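Local coordinates for protein fatty Acyl-Adenylate Ligase (Escherichia coli, PDB 3PBK) that is a fatty acyl-adenylate ligase, a member of the AMP-binding enzyme family within the ANL clan, at residues F383-K388 with D450-V455. Numbering follows the deposited sequence.
Sequences FVNCGK and DGYLYV. With 1ZZ (5'-O-[(S)-(dodecanoyloxy)(hydroxy)phosphoryl]adenosine), chain C.
Two residues of the pocket for 5'-O-[(S)-(dodecanoyloxy)(hydroxy)phosphoryl]adenosine, Cys386 and Val455, meet in this contact. Val455 CG1 lies 3.2 Å from C21 of the ligand's adenine. Beside it, Cys386 SG touches Val455 CG2, with the sulfur 3.8 Å from ligand N5. Tyr336 of strand 332-337 packs against both residues.

Two backbone hydrogen bonds join the segments, both running nearly along the acceptor's C=O axis. Cys386 N donates to Leu453 O at 3.0 Å, and Leu453 N donates to Gly387 O at 2.7 Å. Leu453 is thus held through both its N-H and its carbonyl. These bonds tie the loop after strand 380-384 to strand 452-458, which follows a turn from strand 444-449 in an antiparallel sheet of the AMP-binding enzyme fold.

Asn385 forms an Asx turn: its OD1 accepts from Gly387 N in the carbonyl plane. CG is anti to the backbone N (chi1 -171°). The amide end comes over one face of Tyr452; Asn385 ND2 is 3.2 Å from Tyr452 CG, with the planes 67° apart. Lys388, extended beyond CG, runs across the opposite face. Its CE makes a CH-pi contact 3.6 Å from the ring centroid, and NZ a longer cation-pi contact at 4.8 Å. Asn385 CB also touches Tyr454 CE2; the Tyr454 ring meets that of Tyr447.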
loop_
_atom_site.group_PDB
_atom_site.type_symbol
_atom_site.label_atom_id
_atom_site.label_comp_id
_atom_site.label_asym_id
_atom_site.label_seq_id
_atom_site.Cartn_x
_atom_site.Cartn_y
_atom_site.Cartn_z
ATOM N N PHE A 383 5.263 -3.425 -19.666
ATOM C CA PHE A 383 4.788 -3.877 -18.362
ATOM C C PHE A 383 5.905 -4.504 -17.537
ATOM O O PHE A 383 6.799 -5.138 -18.079
ATOM C CB PHE A 383 3.597 -4.824 -18.522
ATOM C CG PHE A 383 2.376 -4.148 -19.058
ATOM C CD1 PHE A 383 1.641 -3.287 -18.259
ATOM C CD2 PHE A 383 1.977 -4.341 -20.371
ATOM C CE1 PHE A 383 0.520 -2.639 -18.756
ATOM C CE2 PHE A 383 0.857 -3.694 -20.878
ATOM C CZ PHE A 383 0.129 -2.847 -20.071
ATOM N N VAL A 384 5.867 -4.310 -16.229
ATOM C CA VAL A 384 6.939 -4.815 -15.386
ATOM C C VAL A 384 6.653 -6.224 -14.868
ATOM O O VAL A 384 5.548 -6.528 -14.436
ATOM C CB VAL A 384 7.233 -3.849 -14.225
ATOM C CG1 VAL A 384 8.271 -4.417 -13.290
ATOM C CG2 VAL A 384 7.697 -2.521 -14.769
ATOM N N ASN A 385 7.655 -7.089 -14.948
ATOM C CA ASN A 385 7.573 -8.442 -14.414
ATOM C C ASN A 385 7.448 -8.400 -12.892
ATOM O O ASN A 385 8.333 -7.903 -12.200
ATOM C CB ASN A 385 8.819 -9.230 -14.835
ATOM C CG ASN A 385 8.726 -10.710 -14.510
ATOM O OD1 ASN A 385 8.336 -11.103 -13.407
ATOM N ND2 ASN A 385 9.111 -11.545 -15.471
ATOM N N CYS A 386 6.344 -8.931 -12.379
ATOM C CA CYS A 386 6.055 -8.880 -10.948
ATOM C C CYS A 386 6.219 -10.232 -10.271
ATOM O O CYS A 386 5.765 -10.419 -9.151
ATOM C CB CYS A 386 4.648 -8.340 -10.698
ATOM S SG CYS A 386 4.473 -6.560 -11.010
ATOM N N GLY A 387 6.862 -11.175 -10.946
ATOM C CA GLY A 387 7.218 -12.424 -10.300
ATOM C C GLY A 387 6.267 -13.562 -10.590
ATOM O O GLY A 387 5.309 -13.396 -11.343
ATOM N N LYS A 388 6.549 -14.726 -10.006
ATOM C CA LYS A 388 5.659 -15.878 -10.125
ATOM C C LYS A 388 4.957 -16.130 -8.799
ATOM O O LYS A 388 5.342 -15.566 -7.771
ATOM C CB LYS A 388 6.428 -17.135 -10.515
ATOM C CG LYS A 388 7.215 -17.027 -11.794
ATOM C CD LYS A 388 7.665 -18.408 -12.234
ATOM C CE LYS A 388 8.678 -18.342 -13.350
ATOM N NZ LYS A 388 8.861 -19.697 -13.936
ATOM N N ASP A 450 5.373 -17.160 -19.206
ATOM C CA ASP A 450 6.316 -18.072 -18.564
ATOM C C ASP A 450 6.166 -17.967 -17.064
ATOM O O ASP A 450 7.149 -17.868 -16.337
ATOM C CB ASP A 450 7.754 -17.786 -18.994
ATOM C CG ASP A 450 7.882 -17.610 -20.506
ATOM O OD1 ASP A 450 7.251 -18.411 -21.245
ATOM O OD2 ASP A 450 8.597 -16.670 -20.957
ATOM N N GLY A 451 4.916 -17.960 -16.613
ATOM C CA GLY A 451 4.607 -18.089 -15.199
ATOM C C GLY A 451 4.788 -16.837 -14.375
ATOM O O GLY A 451 4.488 -16.828 -13.175
ATOM N N TYR A 452 5.294 -15.790 -15.017
ATOM C CA TYR A 452 5.449 -14.499 -14.379
ATOM C C TYR A 452 4.188 -13.664 -14.570
ATOM O O TYR A 452 3.564 -13.698 -15.628
ATOM C CB TYR A 452 6.645 -13.766 -14.969
ATOM C CG TYR A 452 7.981 -14.396 -14.657
ATOM C CD1 TYR A 452 8.452 -14.478 -13.349
ATOM C CD2 TYR A 452 8.789 -14.884 -15.677
ATOM C CE1 TYR A 452 9.685 -15.046 -13.069
ATOM C CE2 TYR A 452 10.021 -15.456 -15.409
ATOM C CZ TYR A 452 10.465 -15.531 -14.109
ATOM O OH TYR A 452 11.691 -16.100 -13.866
ATOM N N LEU A 453 3.818 -12.912 -13.542
ATOM C CA LEU A 453 2.631 -12.075 -13.589
ATOM C C LEU A 453 2.955 -10.677 -14.104
ATOM O O LEU A 453 3.913 -10.051 -13.666
ATOM C CB LEU A 453 2.014 -11.976 -12.193
ATOM C CG LEU A 453 0.730 -11.163 -12.008
ATOM C CD1 LEU A 453 -0.403 -11.732 -12.846
ATOM C CD2 LEU A 453 0.347 -11.134 -10.546
ATOM N N TYR A 454 2.149 -10.186 -15.034
ATOM C CA TYR A 454 2.285 -8.811 -15.479
ATOM C C TYR A 454 1.044 -8.006 -15.120
ATOM O O TYR A 454 -0.022 -8.207 -15.691
ATOM C CB TYR A 454 2.588 -8.771 -16.978
ATOM C CG TYR A 454 3.995 -9.231 -17.266
ATOM C CD1 TYR A 454 4.252 -10.542 -17.632
ATOM C CD2 TYR A 454 5.077 -8.371 -17.110
ATOM C CE1 TYR A 454 5.547 -10.983 -17.867
ATOM C CE2 TYR A 454 6.372 -8.805 -17.340
ATOM C CZ TYR A 454 6.596 -10.109 -17.720
ATOM O OH TYR A 454 7.867 -10.556 -17.966
ATOM N N VAL A 455 1.173 -7.105 -14.156
ATOM C CA VAL A 455 0.010 -6.365 -13.688
ATOM C C VAL A 455 -0.173 -5.123 -14.535
ATOM O O VAL A 455 0.717 -4.277 -14.590
ATOM C CB VAL A 455 0.145 -5.934 -12.204
ATOM C CG1 VAL A 455 -1.188 -5.437 -11.685
ATOM C CG2 VAL A 455 0.651 -7.087 -11.334
HETATM P P 1ZZ C . -3.149 -2.431 -0.986
HETATM C C1 1ZZ C . 10.143 -6.585 4.190
HETATM N N1 1ZZ C . -1.236 -2.854 -6.944
HETATM O O1 1ZZ C . 0.035 -2.071 -1.922
HETATM C C2 1ZZ C . 8.965 -7.026 3.364
HETATM N N2 1ZZ C . 0.829 -3.578 -6.593
HETATM O O2 1ZZ C . -1.657 -3.045 -0.643
HETATM C C3 1ZZ C . 8.230 -5.967 2.547
HETATM N N3 1ZZ C . -0.955 -2.583 -9.469
HETATM O O3 1ZZ C . -4.411 -3.345 -0.668
HETATM C C4 1ZZ C . 7.166 -6.524 1.583
HETATM N N4 1ZZ C . 1.151 -3.147 -10.260
HETATM O O4 1ZZ C . -3.362 -1.252 -0.313
HETATM C C5 1ZZ C . 6.630 -5.714 0.397
HETATM N N5 1ZZ C . 2.851 -3.944 -8.707
HETATM O O5 1ZZ C . -3.204 -2.159 -2.558
HETATM C C6 1ZZ C . 5.240 -6.141 0.003
HETATM O O6 1ZZ C . -2.704 -2.345 -5.294
HETATM C C7 1ZZ C . 4.801 -6.121 -1.439
HETATM O O7 1ZZ C . -4.686 -3.174 -8.099
HETATM C C8 1ZZ C . 3.333 -5.878 -1.708
HETATM O O8 1ZZ C . -4.938 -5.060 -5.967
HETATM C C9 1ZZ C . 2.906 -4.731 -2.635
HETATM C C10 1ZZ C . 1.808 -3.782 -2.226
HETATM C C11 1ZZ C . 0.600 -4.098 -1.457
HETATM C C12 1ZZ C . -0.431 -3.071 -1.483
HETATM C C13 1ZZ C . -3.900 -3.121 -3.308
HETATM C C14 1ZZ C . -3.931 -2.944 -4.832
HETATM C C15 1ZZ C . -3.956 -4.090 -5.859
HETATM C C16 1ZZ C . -3.714 -3.338 -7.099
HETATM C C17 1ZZ C . -2.625 -2.403 -6.701
HETATM C C18 1ZZ C . -0.382 -3.271 -6.011
HETATM C C19 1ZZ C . 0.681 -3.341 -7.961
HETATM C C20 1ZZ C . -0.531 -2.902 -8.192
HETATM C C21 1ZZ C . -0.062 -2.719 -10.483
HETATM C C22 1ZZ C . 1.548 -3.469 -8.954
#